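Local coordinates for protein putative Type I topoisomerase (Deinococcus radiodurans, PDB 3M4A) that probably relaxes supercoiled DNA as a type IB topoisomerase, cutting one strand, letting it pass and rejoining it without ATP, at residues S153-R158 with V167-K172; A252-E257 with K264-D269. All blocks are in the same frame, centred on the assembly; numbering follows the deposited sequence. Where two conformers were deposited one is given.

Interaction 1: residues S153-R158 with V167-K172; sequences STLRQR and VTFRFK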
ATOM      1  N   SER A 153     -10.433   8.588   2.198  1.00  6.99           N
ATOM      2  CA  SER A 153     -11.699   8.579   1.450  1.00  7.59           C
ATOM      3  C   SER A 153     -12.686   9.646   1.920  1.00  7.89           C
ATOM      4  O   SER A 153     -13.678   9.908   1.244  1.00  8.81           O
ATOM      5  CB  SER A 153     -12.349   7.199   1.460  1.00  7.69           C
ATOM      6  OG  SER A 153     -12.852   6.847   2.731  1.00  8.02           O
ATOM      7  N   THR A 154     -12.403  10.260   3.067  1.00  8.14           N
ATOM      8  CA  THR A 154     -13.246  11.297   3.642  1.00  8.25           C
ATOM      9  C   THR A 154     -12.573  12.683   3.641  1.00  8.07           C
ATOM     10  O   THR A 154     -13.076  13.621   4.247  1.00  8.68           O
ATOM     11  CB  THR A 154     -13.710  10.867   5.060  1.00  8.51           C
ATOM     12  OG1 THR A 154     -12.583  10.571   5.886  1.00  8.09           O
ATOM     13  CG2 THR A 154     -14.563   9.610   4.941  1.00  8.36           C
ATOM     14  N   LEU A 155     -11.467  12.832   2.902  1.00  8.30           N
ATOM     15  CA  LEU A 155     -10.809  14.120   2.822  1.00  8.00           C
ATOM     16  C   LEU A 155     -11.676  15.120   2.078  1.00  8.33           C
ATOM     17  O   LEU A 155     -12.409  14.774   1.155  1.00  7.90           O
ATOM     18  CB  LEU A 155      -9.444  14.071   2.119  1.00  7.72           C
ATOM     19  CG  LEU A 155      -8.294  13.356   2.810  1.00  7.98           C
ATOM     20  CD1 LEU A 155      -7.011  13.586   2.013  1.00  8.05           C
ATOM     21  CD2 LEU A 155      -8.133  13.838   4.246  1.00  6.32           C
ATOM     22  N   ARG A 156     -11.570  16.357   2.537  1.00  9.36           N
ATOM     23  CA  ARG A 156     -12.192  17.487   1.919  1.00 10.24           C
ATOM     24  C   ARG A 156     -11.148  18.246   1.112  1.00  9.82           C
ATOM     25  O   ARG A 156      -9.938  18.129   1.350  1.00  8.45           O
ATOM     26  CB  ARG A 156     -12.801  18.388   3.001  1.00 11.32           C
ATOM     27  CG  ARG A 156     -13.970  17.737   3.726  1.00 13.53           C
ATOM     28  CD  ARG A 156     -14.362  18.522   4.958  1.00 16.44           C
ATOM     29  NE  ARG A 156     -15.613  18.011   5.515  1.00 20.21           N
ATOM     30  CZ  ARG A 156     -16.836  18.401   5.148  1.00 22.97           C
ATOM     31  NH1 ARG A 156     -17.020  19.335   4.219  1.00 24.31           N
ATOM     32  NH2 ARG A 156     -17.893  17.840   5.724  1.00 25.27           N
ATOM     33  N   GLN A 157     -11.608  19.020   0.142  1.00  8.83           N
ATOM     34  CA  GLN A 157     -10.686  19.869  -0.615  1.00  9.04           C
ATOM     35  C   GLN A 157      -9.855  20.785   0.271  1.00  8.40           C
ATOM     36  O   GLN A 157      -8.705  21.077  -0.062  1.00  8.31           O
ATOM     37  CB  GLN A 157     -11.422  20.700  -1.675  1.00  8.87           C
ATOM     38  CG  GLN A 157     -11.948  19.862  -2.810  1.00  8.82           C
ATOM     39  CD  GLN A 157     -12.479  20.681  -3.984  1.00  9.90           C
ATOM     40  OE1 GLN A 157     -12.211  21.878  -4.098  1.00 12.14           O
ATOM     41  NE2 GLN A 157     -13.250  20.031  -4.847  1.00  9.79           N
ATOM     42  N   ARG A 158     -10.407  21.212   1.423  1.00  7.92           N
ATOM     43  CA  ARG A 158      -9.708  22.123   2.329  1.00  8.03           C
ATOM     44  C   ARG A 158      -8.485  21.515   2.993  1.00  6.80           C
ATOM     45  O   ARG A 158      -7.688  22.223   3.613  1.00  7.16           O
ATOM     46  CB  ARG A 158     -10.661  22.658   3.411  1.00  8.36           C
ATOM     47  CG  ARG A 158     -10.946  21.713   4.553  1.00  9.77           C
ATOM     48  CD  ARG A 158     -11.743  22.418   5.631  1.00 11.87           C
ATOM     49  NE  ARG A 158     -12.239  21.494   6.652  1.00 15.27           N
ATOM     50  CZ  ARG A 158     -11.574  21.140   7.742  1.00 17.52           C
ATOM     51  NH1 ARG A 158     -10.359  21.616   7.973  1.00 19.65           N
ATOM     52  NH2 ARG A 158     -12.124  20.295   8.604  1.00 18.15           N
ATOM     53  N   VAL A 167       2.533  17.876  -3.321  1.00  6.94           N
ATOM     54  CA  VAL A 167       1.144  17.871  -2.816  1.00  6.97           C
ATOM     55  C   VAL A 167       1.256  17.732  -1.303  1.00  6.29           C
ATOM     56  O   VAL A 167       1.905  16.819  -0.832  1.00  6.13           O
ATOM     57  CB  VAL A 167       0.303  16.713  -3.382  1.00  6.19           C
ATOM     58  CG1 VAL A 167      -1.101  16.708  -2.799  1.00  5.34           C
ATOM     59  CG2 VAL A 167       0.214  16.785  -4.908  1.00  6.88           C
ATOM     60  N   THR A 168       0.635  18.638  -0.557  1.00  6.05           N
ATOM     61  CA  THR A 168       0.695  18.603   0.906  1.00  6.66           C
ATOM     62  C   THR A 168      -0.711  18.431   1.459  1.00  5.86           C
ATOM     63  O   THR A 168      -1.615  19.120   1.048  1.00  5.47           O
ATOM     64  CB  THR A 168       1.322  19.895   1.488  1.00  7.92           C
ATOM     65  OG1 THR A 168       2.684  20.011   1.048  1.00 11.24           O
ATOM     66  CG2 THR A 168       1.297  19.888   3.012  1.00  8.72           C
ATOM     67  N   PHE A 169      -0.862  17.507   2.400  1.00  4.87           N
ATOM     68  CA  PHE A 169      -2.122  17.276   3.091  1.00  6.16           C
ATOM     69  C   PHE A 169      -1.965  17.683   4.545  1.00  5.74           C
ATOM     70  O   PHE A 169      -0.966  17.354   5.164  1.00  5.65           O
ATOM     71  CB  PHE A 169      -2.459  15.787   3.052  1.00  6.13           C
ATOM     72  CG  PHE A 169      -2.636  15.240   1.671  1.00  6.51           C
ATOM     73  CD1 PHE A 169      -3.888  15.222   1.072  1.00  7.01           C
ATOM     74  CD2 PHE A 169      -1.555  14.722   0.973  1.00  4.71           C
ATOM     75  CE1 PHE A 169      -4.056  14.702  -0.205  1.00  7.47           C
ATOM     76  CE2 PHE A 169      -1.733  14.196  -0.310  1.00  6.48           C
ATOM     77  CZ  PHE A 169      -2.979  14.179  -0.881  1.00  6.88           C
ATOM     78  N   ARG A 170      -2.961  18.379   5.097  1.00  5.44           N
ATOM     79  CA  ARG A 170      -2.979  18.757   6.517  1.00  7.62           C
ATOM     80  C   ARG A 170      -4.416  18.539   6.997  1.00  6.52           C
ATOM     81  O   ARG A 170      -5.318  19.158   6.490  1.00  7.08           O
ATOM     82  CB  ARG A 170      -2.568  20.226   6.692  1.00  8.67           C
ATOM     83  CG  ARG A 170      -1.125  20.525   6.308  1.00 11.36           C
ATOM     84  CD  ARG A 170      -0.640  21.933   6.755  1.00 13.30           C
ATOM     85  NE  ARG A 170       0.661  22.224   6.147  1.00 15.82           N
ATOM     86  CZ  ARG A 170       1.860  21.983   6.687  1.00 18.96           C
ATOM     87  NH1 ARG A 170       1.993  21.493   7.910  1.00 20.02           N
ATOM     88  NH2 ARG A 170       2.958  22.259   5.986  1.00 21.23           N
ATOM     89  N   PHE A 171      -4.618  17.593   7.905  1.00  6.57           N
ATOM     90  CA  PHE A 171      -5.966  17.234   8.340  1.00  7.02           C
ATOM     91  C   PHE A 171      -5.959  16.622   9.730  1.00  7.68           C
ATOM     92  O   PHE A 171      -4.931  16.124  10.191  1.00  7.72           O
ATOM     93  CB  PHE A 171      -6.633  16.280   7.341  1.00  6.86           C
ATOM     94  CG  PHE A 171      -5.937  14.962   7.185  1.00  6.13           C
ATOM     95  CD1 PHE A 171      -6.384  13.835   7.870  1.00  6.57           C
ATOM     96  CD2 PHE A 171      -4.864  14.831   6.319  1.00  5.61           C
ATOM     97  CE1 PHE A 171      -5.744  12.620   7.727  1.00  7.20           C
ATOM     98  CE2 PHE A 171      -4.217  13.618   6.168  1.00  6.03           C
ATOM     99  CZ  PHE A 171      -4.660  12.506   6.870  1.00  7.10           C
ATOM    100  N   LYS A 172      -7.113  16.671  10.390  0.50  7.95           N
ATOM    101  CA  LYS A 172      -7.317  15.973  11.663  0.50  8.35           C
ATOM    102  C   LYS A 172      -7.566  14.507  11.360  0.50  8.02           C
ATOM    103  O   LYS A 172      -8.588  14.161  10.761  0.50  7.94           O
ATOM    104  CB  LYS A 172      -8.509  16.563  12.429  0.50  8.40           C
ATOM    105  CG  LYS A 172      -8.756  15.910  13.786  0.50  8.74           C
ATOM    106  CD  LYS A 172      -9.957  16.495  14.540  0.50  9.21           C
ATOM    107  CE  LYS A 172      -9.826  17.996  14.758  0.50  9.46           C
ATOM    108  NZ  LYS A 172     -10.445  18.462  16.032  0.50  9.77           N
TER
HETATM  109  O   HOH W   1      -9.286  18.717   9.634  1.00  7.62           O

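Interaction 2: residues A252-E257 with K264-D269; sequences AQQGTE and KKVLVD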
ATOM      1  N   ALA A 252      19.025   3.839   7.589  1.00  7.43           N
ATOM      2  CA  ALA A 252      20.102   3.859   6.593  1.00  7.86           C
ATOM      3  C   ALA A 252      20.702   5.263   6.492  1.00  7.98           C
ATOM      4  O   ALA A 252      21.928   5.445   6.378  1.00  8.97           O
ATOM      5  CB  ALA A 252      19.582   3.399   5.243  1.00  7.76           C
ATOM      6  N   GLN A 253      19.832   6.262   6.564  1.00  7.75           N
ATOM      7  CA  GLN A 253      20.248   7.645   6.428  1.00  7.87           C
ATOM      8  C   GLN A 253      20.934   8.175   7.677  1.00  8.63           C
ATOM      9  O   GLN A 253      21.963   8.867   7.583  1.00  8.61           O
ATOM     10  CB  GLN A 253      19.040   8.487   6.026  1.00  7.70           C
ATOM     11  CG  GLN A 253      18.661   8.171   4.607  1.00  7.72           C
ATOM     12  CD  GLN A 253      17.283   8.656   4.222  1.00  7.01           C
ATOM     13  OE1 GLN A 253      16.728   9.584   4.829  1.00  6.85           O
ATOM     14  NE2 GLN A 253      16.729   8.038   3.195  1.00  8.12           N
ATOM     15  N   GLN A 254      20.404   7.826   8.847  1.00  8.95           N
ATOM     16  CA  GLN A 254      21.045   8.203  10.114  1.00  9.53           C
ATOM     17  C   GLN A 254      22.420   7.557  10.205  1.00  9.66           C
ATOM     18  O   GLN A 254      23.402   8.213  10.559  1.00  9.40           O
ATOM     19  CB  GLN A 254      20.189   7.787  11.316  1.00  9.96           C
ATOM     20  CG  GLN A 254      18.821   8.478  11.408  1.00 10.41           C
ATOM     21  CD  GLN A 254      18.900   9.977  11.176  1.00 10.70           C
ATOM     22  OE1 GLN A 254      19.598  10.700  11.905  1.00 10.07           O
ATOM     23  NE2 GLN A 254      18.219  10.456  10.138  1.00  8.93           N
ATOM     24  N   GLY A 255      22.479   6.269   9.882  1.00 10.12           N
ATOM     25  CA  GLY A 255      23.730   5.528   9.843  1.00 11.09           C
ATOM     26  C   GLY A 255      23.879   4.708  11.105  1.00 11.25           C
ATOM     27  O   GLY A 255      23.269   5.004  12.137  1.00 10.77           O
ATOM     28  N   THR A 256      24.714   3.680  11.006  1.00 12.79           N
ATOM     29  CA  THR A 256      24.930   2.738  12.096  1.00 13.96           C
ATOM     30  C   THR A 256      25.772   3.367  13.206  1.00 15.13           C
ATOM     31  O   THR A 256      26.433   4.399  13.009  1.00 14.57           O
ATOM     32  CB  THR A 256      25.612   1.456  11.587  1.00 13.99           C
ATOM     33  OG1 THR A 256      26.805   1.795  10.878  1.00 14.43           O
ATOM     34  CG2 THR A 256      24.684   0.669  10.649  1.00 14.03           C
ATOM     35  N   GLU A 257      25.705   2.743  14.378  1.00 16.33           N
ATOM     36  CA  GLU A 257      26.402   3.209  15.567  1.00 18.12           C
ATOM     37  C   GLU A 257      27.387   2.136  15.989  1.00 19.41           C
ATOM     38  O   GLU A 257      27.131   0.955  15.784  1.00 20.47           O
ATOM     39  CB  GLU A 257      25.404   3.473  16.688  1.00 18.03           C
ATOM     40  CG  GLU A 257      24.553   4.728  16.492  1.00 19.39           C
ATOM     41  CD  GLU A 257      25.381   6.005  16.491  1.00 20.93           C
ATOM     42  OE1 GLU A 257      26.505   6.001  17.055  1.00 21.47           O
ATOM     43  OE2 GLU A 257      24.914   7.021  15.932  1.00 21.45           O
ATOM     44  N   LYS A 264      20.520   1.747  20.053  1.00 18.84           N
ATOM     45  CA  LYS A 264      19.171   1.667  20.596  1.00 19.29           C
ATOM     46  C   LYS A 264      18.522   3.049  20.768  1.00 18.55           C
ATOM     47  O   LYS A 264      17.302   3.178  20.657  1.00 18.28           O
ATOM     48  CB  LYS A 264      19.162   0.878  21.903  1.00 19.32           C
ATOM     49  CG  LYS A 264      19.312  -0.604  21.697  1.00 20.58           C
ATOM     50  CD  LYS A 264      19.422  -1.314  23.022  1.00 21.46           C
ATOM     51  CE  LYS A 264      19.505  -2.817  22.840  1.00 23.34           C
ATOM     52  NZ  LYS A 264      19.871  -3.497  24.124  1.00 24.35           N
ATOM     53  N   LYS A 265      19.332   4.073  21.023  1.00 18.28           N
ATOM     54  CA  LYS A 265      18.847   5.453  21.054  1.00 18.07           C
ATOM     55  C   LYS A 265      18.331   5.878  19.672  1.00 17.05           C
ATOM     56  O   LYS A 265      17.329   6.592  19.563  1.00 17.04           O
ATOM     57  CB  LYS A 265      19.965   6.412  21.479  1.00 18.31           C
ATOM     58  CG  LYS A 265      19.528   7.878  21.583  1.00 19.60           C
ATOM     59  CD  LYS A 265      20.647   8.876  21.281  1.00 21.38           C
ATOM     60  CE  LYS A 265      20.840   9.105  19.779  1.00 23.68           C
ATOM     61  NZ  LYS A 265      19.654   9.758  19.161  1.00 25.60           N
ATOM     62  N   VAL A 266      19.038   5.472  18.625  1.00 15.95           N
ATOM     63  CA  VAL A 266      18.617   5.805  17.257  1.00 15.01           C
ATOM     64  C   VAL A 266      17.280   5.120  16.954  1.00 14.16           C
ATOM     65  O   VAL A 266      16.388   5.712  16.321  1.00 13.19           O
ATOM     66  CB  VAL A 266      19.672   5.409  16.189  1.00 14.64           C
ATOM     67  CG1 VAL A 266      19.181   5.783  14.771  1.00 14.16           C
ATOM     68  CG2 VAL A 266      21.031   6.068  16.477  1.00 15.54           C
ATOM     69  N   LEU A 267      17.136   3.881  17.408  1.00 13.72           N
ATOM     70  CA  LEU A 267      15.882   3.149  17.230  1.00 13.61           C
ATOM     71  C   LEU A 267      14.711   3.877  17.892  1.00 13.43           C
ATOM     72  O   LEU A 267      13.623   3.922  17.331  1.00 13.21           O
ATOM     73  CB  LEU A 267      15.995   1.719  17.755  1.00 13.58           C
ATOM     74  CG  LEU A 267      16.948   0.784  17.007  1.00 12.91           C
ATOM     75  CD1 LEU A 267      16.868  -0.609  17.610  1.00 14.88           C
ATOM     76  CD2 LEU A 267      16.638   0.741  15.505  1.00 11.33           C
ATOM     77  N   VAL A 268      14.929   4.445  19.079  1.00 13.25           N
ATOM     78  CA  VAL A 268      13.884   5.252  19.742  1.00 13.63           C
ATOM     79  C   VAL A 268      13.463   6.426  18.859  1.00 13.38           C
ATOM     80  O   VAL A 268      12.267   6.629  18.635  1.00 13.60           O
ATOM     81  CB  VAL A 268      14.348   5.770  21.139  1.00 13.88           C
ATOM     82  CG1 VAL A 268      13.369   6.810  21.702  1.00 14.51           C
ATOM     83  CG2 VAL A 268      14.504   4.604  22.092  1.00 14.74           C
ATOM     84  N   ASP A 269      14.430   7.174  18.336  1.00 13.17           N
ATOM     85  CA  ASP A 269      14.147   8.307  17.451  1.00 13.16           C
ATOM     86  C   ASP A 269      13.394   7.868  16.193  1.00 12.69           C
ATOM     87  O   ASP A 269      12.482   8.557  15.731  1.00 12.44           O
ATOM     88  CB  ASP A 269      15.434   9.006  17.022  1.00 14.04           C
ATOM     89  CG  ASP A 269      16.077   9.806  18.140  1.00 16.45           C
ATOM     90  OD1 ASP A 269      15.376  10.197  19.101  1.00 20.01           O
ATOM     91  OD2 ASP A 269      17.289  10.068  18.030  1.00 20.67           O
TER

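Interaction 1: residues S153-R158 with V167-K172
Leu155 reaches across to the strand and sets its two methyl groups on two different phenylalanines. CD2 sits over one face of the Phe171 ring, 4.0 Å from the ring centroid and 16° off the ring normal. This is a CH-pi contact, displaced from the middle of the ring so that CG of Phe171 is the nearest atom to CD2, at 3.8 Å. The other methyl, CD1, meets the Phe169 ring obliquely, with CD1 of Phe169 3.6 Å away. The leucine side chain crosses each phenylalanine at about a right angle. Its CG lies anti to the carbonyl carbon (chi1 -69°), and the fork beyond it sends one methyl to each ring. With an alanine here both methyls are gone, which would probably leave Phe171 without its CH-pi partner and open a gap between loop and strand.

The rings come from alternate residues of strand 166-172, so both lie on the same side of it. This is the middle strand of a three-stranded antiparallel sheet in the catalytic core of the type IB family. Segment 153-158 lies in the loop between helix 141-147 and strand 160-163, and turns into a 3-10 segment at Gln157. Leu155 tucks this loop against the sheet. No direct hydrogen bond joins the two segments. One water accepts from Lys172 N at 3.1 Å and, weakly, from Arg158 NH2.

Further out, Phe136 meets Phe169 edge-to-face, and Met192 of helix 186-196 also packs on Phe169. Phe171 touches His159 and Gln179. The loop is held by the backbone bond of Leu155 with Leu203 and by Ser153 OG bonding to Val138 O.

Interaction 2: residues A252-E257 with K264-D269
Gln254 and Val266 are the nearest residues of the two backbones, with CA atoms 7.9 Å apart. Together the segments form part of a connection between two consecutive helices of the catalytic core: helix 235-254 ends, a short loop follows, and helix 260-278 begins. Helical geometry breaks at Gly255, where phi is positive (101°); a CB there would collide with the carbonyl O of Gln254. Val266 carries the contact. Its CG1 faces CB of Gln254 at 4.1 Å, at the end of the first helix. Its CG2 meets CG of Glu257 at 3.8 Å. With CG1 anti to the backbone N (chi1 -180°), the valine points one methyl at the helix end and the other at the loop. Glu257 is bent at chi2, and its OE2 also comes near the valine CG2. Leu251 and Tyr298 pack on Val266 as well and help bury it. Tyr298 OH also hydrogen-bonds to Gly255 O, tying the loop to helix 292-299. One turn apart on the second helix, Lys265 NZ and Asp269 OD2 form a salt bridge of 2.6 Å.

How the interactions relate
Interaction 1 comes first along the chain, and interaction 2 follows it. Both belong to the catalytic core of the type IB family. Their centres are 31 Å apart, and their nearest atoms are about 17 Å apart, so they do not touch. Interaction 1 fastens a loop to the middle strand of the sheet formed by 160-163, 166-172 and 178-183. Interaction 2 belongs to the helical part, at the loop between helix 235-254 and helix 260-278. They share no helix or strand. Interaction 1 comes to about 12 Å from the bound DNA and interaction 2 to about 19 Å, by nearest atoms. Neither touches it, so each ties together parts close in sequence, one at the sheet and one among the helices.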